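Side-chain contacts in N-terminal acetyltransferase B complex subunit MDM20 (Candida albicans, PDB 5K04), which probably serves as the non-catalytic, helical scaffold subunit of the NatB N-terminal acetyltransferase complex, with NAT3 as its partner subunit: residues 236-240 / 241-245; 249-252 / 253-256; 645-648 / 649-652. All coordinates share one frame; numbering follows the deposited sequence.

Interaction 1. Residues 236-240 / 241-245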
loop_
_atom_site.group_PDB
_atom_site.type_symbol
_atom_site.label_atom_id
_atom_site.label_comp_id
_atom_site.label_asym_id
_atom_site.label_seq_id
_atom_site.Cartn_x
_atom_site.Cartn_y
_atom_site.Cartn_z
ATOM N N THR A 236 26.803 -19.548 12.649
ATOM C CA THR A 236 27.027 -18.228 12.063
ATOM C C THR A 236 28.436 -18.103 11.488
ATOM O O THR A 236 28.616 -17.569 10.387
ATOM C CB THR A 236 26.765 -17.126 13.097
ATOM O OG1 THR A 236 27.595 -17.307 14.254
ATOM C CG2 THR A 236 25.306 -17.129 13.517
ATOM N N GLU A 237 29.443 -18.602 12.213
ATOM C CA GLU A 237 30.813 -18.560 11.705
ATOM C C GLU A 237 30.922 -19.251 10.345
ATOM O O GLU A 237 31.603 -18.751 9.440
ATOM C CB GLU A 237 31.778 -19.194 12.718
ATOM C CG GLU A 237 33.234 -19.203 12.284
ATOM C CD GLU A 237 34.216 -19.239 13.447
ATOM O OE1 GLU A 237 35.161 -20.045 13.392
ATOM O OE2 GLU A 237 34.050 -18.456 14.403
ATOM N N LYS A 238 30.230 -20.382 10.174
ATOM C CA LYS A 238 30.194 -21.039 8.870
ATOM C C LYS A 238 29.631 -20.105 7.801
ATOM O O LYS A 238 30.239 -19.923 6.737
ATOM C CB LYS A 238 29.370 -22.329 8.948
ATOM C CG LYS A 238 29.345 -23.122 7.647
ATOM C CD LYS A 238 28.240 -24.191 7.617
ATOM C CE LYS A 238 26.832 -23.585 7.434
ATOM N NZ LYS A 238 25.852 -24.530 6.783
ATOM N N LEU A 239 28.461 -19.508 8.066
ATOM C CA LEU A 239 27.839 -18.631 7.079
ATOM C C LEU A 239 28.762 -17.486 6.708
ATOM O O LEU A 239 28.898 -17.151 5.527
ATOM C CB LEU A 239 26.520 -18.072 7.609
ATOM C CG LEU A 239 25.389 -19.046 7.892
ATOM C CD1 LEU A 239 24.135 -18.284 8.316
ATOM C CD2 LEU A 239 25.140 -19.914 6.679
ATOM N N LEU A 240 29.421 -16.891 7.707
ATOM C CA LEU A 240 30.154 -15.644 7.513
ATOM C C LEU A 240 31.530 -15.870 6.891
ATOM O O LEU A 240 31.935 -15.126 5.989
ATOM C CB LEU A 240 30.303 -14.920 8.852
ATOM C CG LEU A 240 28.986 -14.547 9.546
ATOM C CD1 LEU A 240 29.240 -14.185 11.012
ATOM C CD2 LEU A 240 28.265 -13.420 8.808
ATOM N N PHE A 241 32.263 -16.879 7.362
ATOM C CA PHE A 241 33.656 -17.060 6.969
ATOM C C PHE A 241 33.855 -18.110 5.881
ATOM O O PHE A 241 34.948 -18.175 5.307
ATOM C CB PHE A 241 34.509 -17.425 8.200
ATOM C CG PHE A 241 34.632 -16.307 9.210
ATOM C CD1 PHE A 241 33.653 -16.116 10.176
ATOM C CD2 PHE A 241 35.715 -15.447 9.184
ATOM C CE1 PHE A 241 33.752 -15.092 11.095
ATOM C CE2 PHE A 241 35.827 -14.420 10.110
ATOM C CZ PHE A 241 34.837 -14.241 11.062
ATOM N N LYS A 242 32.838 -18.919 5.574
ATOM C CA LYS A 242 32.958 -19.958 4.555
ATOM C C LYS A 242 31.899 -19.908 3.455
ATOM O O LYS A 242 32.109 -20.531 2.407
ATOM C CB LYS A 242 32.931 -21.351 5.205
ATOM C CG LYS A 242 34.121 -21.631 6.111
ATOM C CD LYS A 242 34.122 -23.062 6.639
ATOM C CE LYS A 242 35.289 -23.293 7.596
ATOM N NZ LYS A 242 35.327 -24.691 8.142
ATOM N N GLU A 243 30.785 -19.197 3.640
ATOM C CA GLU A 243 29.707 -19.167 2.654
ATOM C C GLU A 243 29.403 -17.749 2.171
ATOM O O GLU A 243 28.339 -17.505 1.585
ATOM C CB GLU A 243 28.462 -19.846 3.231
ATOM C CG GLU A 243 28.721 -21.347 3.508
ATOM C CD GLU A 243 27.504 -22.107 4.034
ATOM O OE1 GLU A 243 27.672 -23.293 4.385
ATOM O OE2 GLU A 243 26.393 -21.534 4.099
ATOM N N LYS A 244 30.339 -16.825 2.399
ATOM C CA LYS A 244 30.299 -15.420 1.959
ATOM C C LYS A 244 28.888 -14.839 2.017
ATOM O O LYS A 244 28.347 -14.300 1.046
ATOM C CB LYS A 244 30.893 -15.246 0.548
ATOM C CG LYS A 244 30.571 -16.296 -0.501
ATOM C CD LYS A 244 31.755 -16.404 -1.450
ATOM C CE LYS A 244 31.476 -17.329 -2.617
ATOM N NZ LYS A 244 32.630 -17.353 -3.568
ATOM N N PHE A 245 28.307 -14.937 3.204
ATOM C CA PHE A 245 26.996 -14.361 3.426
ATOM C C PHE A 245 27.098 -12.857 3.702
ATOM O O PHE A 245 26.436 -12.056 3.030
ATOM C CB PHE A 245 26.293 -15.119 4.552
ATOM C CG PHE A 245 24.844 -14.800 4.665
ATOM C CD1 PHE A 245 24.161 -14.259 3.588
ATOM C CD2 PHE A 245 24.169 -14.995 5.861
ATOM C CE1 PHE A 245 22.829 -13.934 3.689
ATOM C CE2 PHE A 245 22.840 -14.679 5.972
ATOM C CZ PHE A 245 22.167 -14.139 4.881
#
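The C-terminal turns of helix 229-242 run out into a C-terminal turn here, where the chain leaves the helix through a left-handed residue, and Leu239 is the residue on which that turn folds back. Its carbonyl oxygen receives Phe245 N at 3.3 Å and a weak bond from Glu243 N at 3.4 Å, so one acceptor serves two amides. Ordinary helical bonding precedes it: Phe241 N reaches Glu237 O at 2.9 Å with a fairly straight N-H...O angle of 162°. Lys244 lies between the two amides held by Leu239 with positive phi and psi (37° and 55°), the left-handed conformation that lets the chain reverse.

On the outer side a salt bridge spans the turn, Lys238 NZ to Glu243 OE1 at 3.3 Å. The lysine leaves CB with CG opposite the backbone N and then bends at its third torsion, which carries CE and NZ across the carboxylate, both about equally near OE1. The other carboxylate oxygen, Glu243 OE2, sits 3.3 Å from Leu239 CD2, so the acid lies across both the lysine and the leucine. Deeper, Leu239 CD1 meets Phe245 CD2 at 4.1 Å, the two side chains running side by side in the same direction. At the other end, Glu237 CG touches Phe241 CD1 at 3.8 Å, while the backbone oxygen of Glu237 lies in the plane of that ring, at its edge. The carboxylate of Glu237 is directed elsewhere, to Trp254 NE1.

Leu240 and Phe241 pack on helix 248-260, and Leu239 reaches Met220 of helix 213-225. Past the turn, the carbonyl oxygens of Lys244 and Phe245 are hydrogen-bonded to Asn99 and Lys92 of the NAT3 chain, which places this helix end at the subunit interface.

Interaction 2. Residues 249-252 / 253-256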
loop_
_atom_site.group_PDB
_atom_site.type_symbol
_atom_site.label_atom_id
_atom_site.label_comp_id
_atom_site.label_asym_id
_atom_site.label_seq_id
_atom_site.Cartn_x
_atom_site.Cartn_y
_atom_site.Cartn_z
ATOM N N ASP A 249 22.991 -8.880 10.712
ATOM C CA ASP A 249 22.273 -9.598 11.761
ATOM C C ASP A 249 23.000 -10.885 12.144
ATOM O O ASP A 249 23.069 -11.244 13.325
ATOM C CB ASP A 249 20.846 -9.896 11.299
ATOM C CG ASP A 249 19.977 -8.648 11.219
ATOM O OD1 ASP A 249 20.469 -7.550 11.546
ATOM O OD2 ASP A 249 18.794 -8.768 10.836
ATOM N N THR A 250 23.580 -11.574 11.158
ATOM C CA THR A 250 24.324 -12.797 11.433
ATOM C C THR A 250 25.658 -12.502 12.120
ATOM O O THR A 250 26.121 -13.307 12.942
ATOM C CB THR A 250 24.541 -13.578 10.132
ATOM O OG1 THR A 250 23.278 -13.767 9.473
ATOM C CG2 THR A 250 25.177 -14.949 10.421
ATOM N N TRP A 251 26.272 -11.351 11.818
ATOM C CA TRP A 251 27.497 -10.953 12.510
ATOM C C TRP A 251 27.222 -10.687 13.981
ATOM O O TRP A 251 28.011 -11.082 14.851
ATOM C CB TRP A 251 28.105 -9.703 11.870
ATOM C CG TRP A 251 28.954 -9.913 10.619
ATOM C CD1 TRP A 251 28.651 -9.511 9.342
ATOM C CD2 TRP A 251 30.250 -10.527 10.541
ATOM N NE1 TRP A 251 29.669 -9.844 8.482
ATOM C CE2 TRP A 251 30.659 -10.474 9.193
ATOM C CE3 TRP A 251 31.093 -11.132 11.476
ATOM C CZ2 TRP A 251 31.877 -10.995 8.762
ATOM C CZ3 TRP A 251 32.298 -11.647 11.047
ATOM C CH2 TRP A 251 32.680 -11.575 9.701
ATOM N N LYS A 252 26.109 -10.018 14.276
ATOM C CA LYS A 252 25.789 -9.687 15.659
ATOM C C LYS A 252 25.552 -10.946 16.480
ATOM O O LYS A 252 26.035 -11.056 17.614
ATOM C CB LYS A 252 24.570 -8.768 15.707
ATOM C CG LYS A 252 24.831 -7.376 15.127
ATOM C CD LYS A 252 23.528 -6.648 14.749
ATOM C CE LYS A 252 22.727 -6.233 15.969
ATOM N NZ LYS A 252 21.460 -5.571 15.573
ATOM N N LEU A 253 24.815 -11.909 15.919
ATOM C CA LEU A 253 24.640 -13.192 16.593
ATOM C C LEU A 253 25.981 -13.887 16.813
ATOM O O LEU A 253 26.187 -14.530 17.847
ATOM C CB LEU A 253 23.693 -14.078 15.783
ATOM C CG LEU A 253 22.225 -13.630 15.673
ATOM C CD1 LEU A 253 21.402 -14.686 14.945
ATOM C CD2 LEU A 253 21.582 -13.350 17.013
ATOM N N TRP A 254 26.920 -13.717 15.875
ATOM C CA TRP A 254 28.221 -14.372 15.989
ATOM C C TRP A 254 29.042 -13.821 17.152
ATOM O O TRP A 254 29.717 -14.589 17.848
ATOM C CB TRP A 254 28.995 -14.231 14.680
ATOM C CG TRP A 254 30.357 -14.852 14.703
ATOM C CD1 TRP A 254 30.663 -16.186 14.577
ATOM C CD2 TRP A 254 31.607 -14.166 14.831
ATOM N NE1 TRP A 254 32.030 -16.366 14.642
ATOM C CE2 TRP A 254 32.626 -15.140 14.798
ATOM C CE3 TRP A 254 31.961 -12.821 14.986
ATOM C CZ2 TRP A 254 33.968 -14.810 14.899
ATOM C CZ3 TRP A 254 33.295 -12.496 15.106
ATOM C CH2 TRP A 254 34.284 -13.485 15.054
ATOM N N ILE A 255 29.021 -12.498 17.368
ATOM C CA ILE A 255 29.769 -11.942 18.499
ATOM C C ILE A 255 29.020 -12.171 19.802
ATOM O O ILE A 255 29.635 -12.381 20.855
ATOM C CB ILE A 255 30.080 -10.443 18.304
ATOM C CG1 ILE A 255 28.799 -9.603 18.260
ATOM C CG2 ILE A 255 30.965 -10.217 17.080
ATOM C CD1 ILE A 255 29.025 -8.114 18.365
ATOM N N LEU A 256 27.689 -12.117 19.752
ATOM C CA LEU A 256 26.892 -12.437 20.926
ATOM C C LEU A 256 27.206 -13.846 21.412
ATOM O O LEU A 256 27.664 -14.042 22.541
ATOM C CB LEU A 256 25.402 -12.287 20.604
ATOM C CG LEU A 256 24.483 -12.711 21.753
ATOM C CD1 LEU A 256 24.786 -11.900 22.998
ATOM C CD2 LEU A 256 23.033 -12.581 21.372
#
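Leu256 N and Lys252 O form the shortest of four successive helical hydrogen bonds, at 2.9 Å with an N-H...O angle of 163°. Ile255 N to Trp251 O (3.1 Å), Trp254 N to Thr250 O (3.1 Å) and Leu253 N to Asp249 O (3.2 Å) complete the ladder, which is therefore unbroken through these two turns. The polar side chains at its start look elsewhere: Thr250 OG1 bonds back to Asp247, and Asp249 OD2 forms a salt bridge with Lys5 of the NAT3 chain.

Two indoles dominate the packing. Trp251 and Trp254, three residues apart, extend from the same side of the helix and meet as an offset edge-to-face pair, with six-membered rings 5.8 Å apart between centroids and planes at 87°. Trp251 supplies the edge: its CE3 comes within 4.0 Å of Trp254 CE3, and its CZ3 sits over the face of Trp254, displaced toward the rim. Trp251 CG lies opposite its carbonyl carbon whereas Trp254 CG lies opposite its amide nitrogen (chi1 179°); the different first torsions send the two rings off at different angles, and the result is the nearly perpendicular pair. Two aliphatic branches lie close to helical carbonyl oxygens: Ile255 CG1 is within 3.2 Å of Lys252 O, and Leu253 CG rests 3.5 Å from Asp249 O.

Outward from this core, His233 stacks on Trp254, and Ile279 and Leu282 of helix 277-289 pack against Trp251. Met220 of helix 213-225 touches Thr250 and Leu253. A helix packed against 229-242 before it and 277-289 after it, with 213-225 at a further side, is consistent with the TPR-like helical array to which the NatB non-catalytic subunit family is assigned.

Interaction 3. Residues 645-648 / 649-652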
loop_
_atom_site.group_PDB
_atom_site.type_symbol
_atom_site.label_atom_id
_atom_site.label_comp_id
_atom_site.label_asym_id
_atom_site.label_seq_id
_atom_site.Cartn_x
_atom_site.Cartn_y
_atom_site.Cartn_z
ATOM N N LYS A 645 -28.325 29.662 3.336
ATOM C CA LYS A 645 -28.178 31.090 3.105
ATOM C C LYS A 645 -26.694 31.401 3.190
ATOM O O LYS A 645 -26.010 30.890 4.082
ATOM C CB LYS A 645 -28.927 31.919 4.154
ATOM C CG LYS A 645 -30.438 31.769 4.191
ATOM C CD LYS A 645 -31.010 32.683 5.255
ATOM C CE LYS A 645 -32.534 32.631 5.290
ATOM N NZ LYS A 645 -33.096 33.299 6.521
ATOM N N THR A 646 -26.202 32.257 2.284
ATOM C CA THR A 646 -24.779 32.594 2.312
ATOM C C THR A 646 -24.371 33.215 3.641
ATOM O O THR A 646 -23.261 32.968 4.124
ATOM C CB THR A 646 -24.413 33.536 1.162
ATOM O OG1 THR A 646 -25.099 34.777 1.326
ATOM C CG2 THR A 646 -24.833 32.908 -0.119
ATOM N N ASP A 647 -25.259 34.010 4.248
ATOM C CA ASP A 647 -24.959 34.598 5.550
ATOM C C ASP A 647 -24.654 33.538 6.600
ATOM O O ASP A 647 -23.916 33.812 7.548
ATOM C CB ASP A 647 -26.115 35.485 6.002
ATOM C CG ASP A 647 -26.123 36.827 5.289
ATOM O OD1 ASP A 647 -25.032 37.274 4.860
ATOM O OD2 ASP A 647 -27.212 37.437 5.166
ATOM N N LYS A 648 -25.198 32.327 6.447
ATOM C CA LYS A 648 -24.840 31.231 7.342
ATOM C C LYS A 648 -23.678 30.406 6.810
ATOM O O LYS A 648 -22.852 29.917 7.593
ATOM C CB LYS A 648 -26.045 30.312 7.576
ATOM C CG LYS A 648 -27.209 30.971 8.308
ATOM C CD LYS A 648 -26.801 31.387 9.711
ATOM C CE LYS A 648 -27.954 32.013 10.467
ATOM N NZ LYS A 648 -27.576 32.221 11.894
ATOM N N LEU A 649 -23.610 30.226 5.490
ATOM C CA LEU A 649 -22.629 29.328 4.894
ATOM C C LEU A 649 -21.260 29.972 4.700
ATOM O O LEU A 649 -20.302 29.245 4.450
ATOM C CB LEU A 649 -23.159 28.806 3.556
ATOM C CG LEU A 649 -24.436 27.967 3.658
ATOM C CD1 LEU A 649 -25.036 27.735 2.282
ATOM C CD2 LEU A 649 -24.172 26.637 4.360
ATOM N N LYS A 650 -21.161 31.308 4.809
ATOM C CA LYS A 650 -19.896 32.048 4.756
ATOM C C LYS A 650 -18.840 31.500 5.702
ATOM O O LYS A 650 -17.648 31.744 5.496
ATOM C CB LYS A 650 -20.097 33.517 5.141
ATOM C CG LYS A 650 -20.609 34.422 4.078
ATOM C CD LYS A 650 -20.720 35.854 4.605
ATOM C CE LYS A 650 -21.457 35.909 5.943
ATOM N NZ LYS A 650 -21.784 37.317 6.386
ATOM N N ILE A 651 -19.249 30.812 6.769
ATOM C CA ILE A 651 -18.288 30.252 7.706
ATOM C C ILE A 651 -17.422 29.195 7.061
ATOM O O ILE A 651 -16.449 28.745 7.666
ATOM C CB ILE A 651 -18.999 29.665 8.940
ATOM C CG1 ILE A 651 -19.952 28.536 8.542
ATOM C CG2 ILE A 651 -19.760 30.747 9.686
ATOM C CD1 ILE A 651 -20.174 27.543 9.657
ATOM N N LEU A 652 -17.778 28.752 5.854
ATOM C CA LEU A 652 -16.876 27.894 5.090
ATOM C C LEU A 652 -15.632 28.656 4.643
ATOM O O LEU A 652 -14.613 28.036 4.322
ATOM C CB LEU A 652 -17.604 27.301 3.878
ATOM C CG LEU A 652 -17.900 28.225 2.684
ATOM C CD1 LEU A 652 -16.728 28.328 1.682
ATOM C CD2 LEU A 652 -19.171 27.781 1.969
#
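Leu649 and Lys645 form the compact side of this short helical turn. The leucine amide bonds to Lys645 O at 2.9 Å, and the same oxygen also accepts from Lys648 N, so two amides grip a single acceptor at the N-cap residue. The side chain follows its own amide: Leu649 CG approaches Lys645 O to 3.3 Å. With CG opposite the carbonyl carbon, the branch stays folded back over the first turn, and the side chain is buried among Phe609, Leu612, Phe698 and Leu669 of three other helices.

The next bond, Lys650 N to Thr646 O at 2.8 Å, leads from the helix into the 3-10 segment 650-652. Close packing persists there, for Lys650 CG lies only 3.0 Å from Thr646 O. Ile651 turns its CG1 between backbone nitrogen and carbonyl carbon (chi1 61°), which brings that atom to 3.3 Å from Lys648 O.

Beyond CG, the Lys650 chain passes to the looser, solvent side. It bends at the third torsion (chi3 -49°) and runs alongside Asp647, the two side chains pointing the same way. CE lies 3.6 Å from the backbone oxygen Asp647 O, and NZ reaches Asp647 OD1 at 3.6 Å, a long salt bridge between exposed residues. Asp647, Lys648 and Ile651 touch crystal neighbours, so the conformations of these side chains in solution may differ.

Chemically the two sides are unlike: paired amides and a buried leucine fix the turn, whereas the aspartate and lysine are joined by a long salt bridge at the exposed surface. The carboxylate belongs to the first helical turn, where it would probably also be favoured by the backbone amide dipoles, and its ion pair is likely to add modestly to a turn set by the backbone.

In the fold
Along the chain the three contacts come in series: 236-240/241-245, then 249-252/253-256, and much later 645-648/649-652. Each joins consecutive segments, so none closes a long loop, and none nests within or crosses another. Interactions 1 and 2 occupy successive helices, 229-242 and 248-260, and have centres about 11 Å apart. They touch directly: Phe241 CZ lies 3.6 Å from Trp251 CZ3, and Leu240 CD1 lies 3.6 Å from Trp251 CE3, tying the two helices together beside NAT3. Interaction 3 stands apart, its centre about 66 Å from that of interaction 2 and across the chain's centre, where it links C-terminal helices 608-625, 661-682 and 698-703.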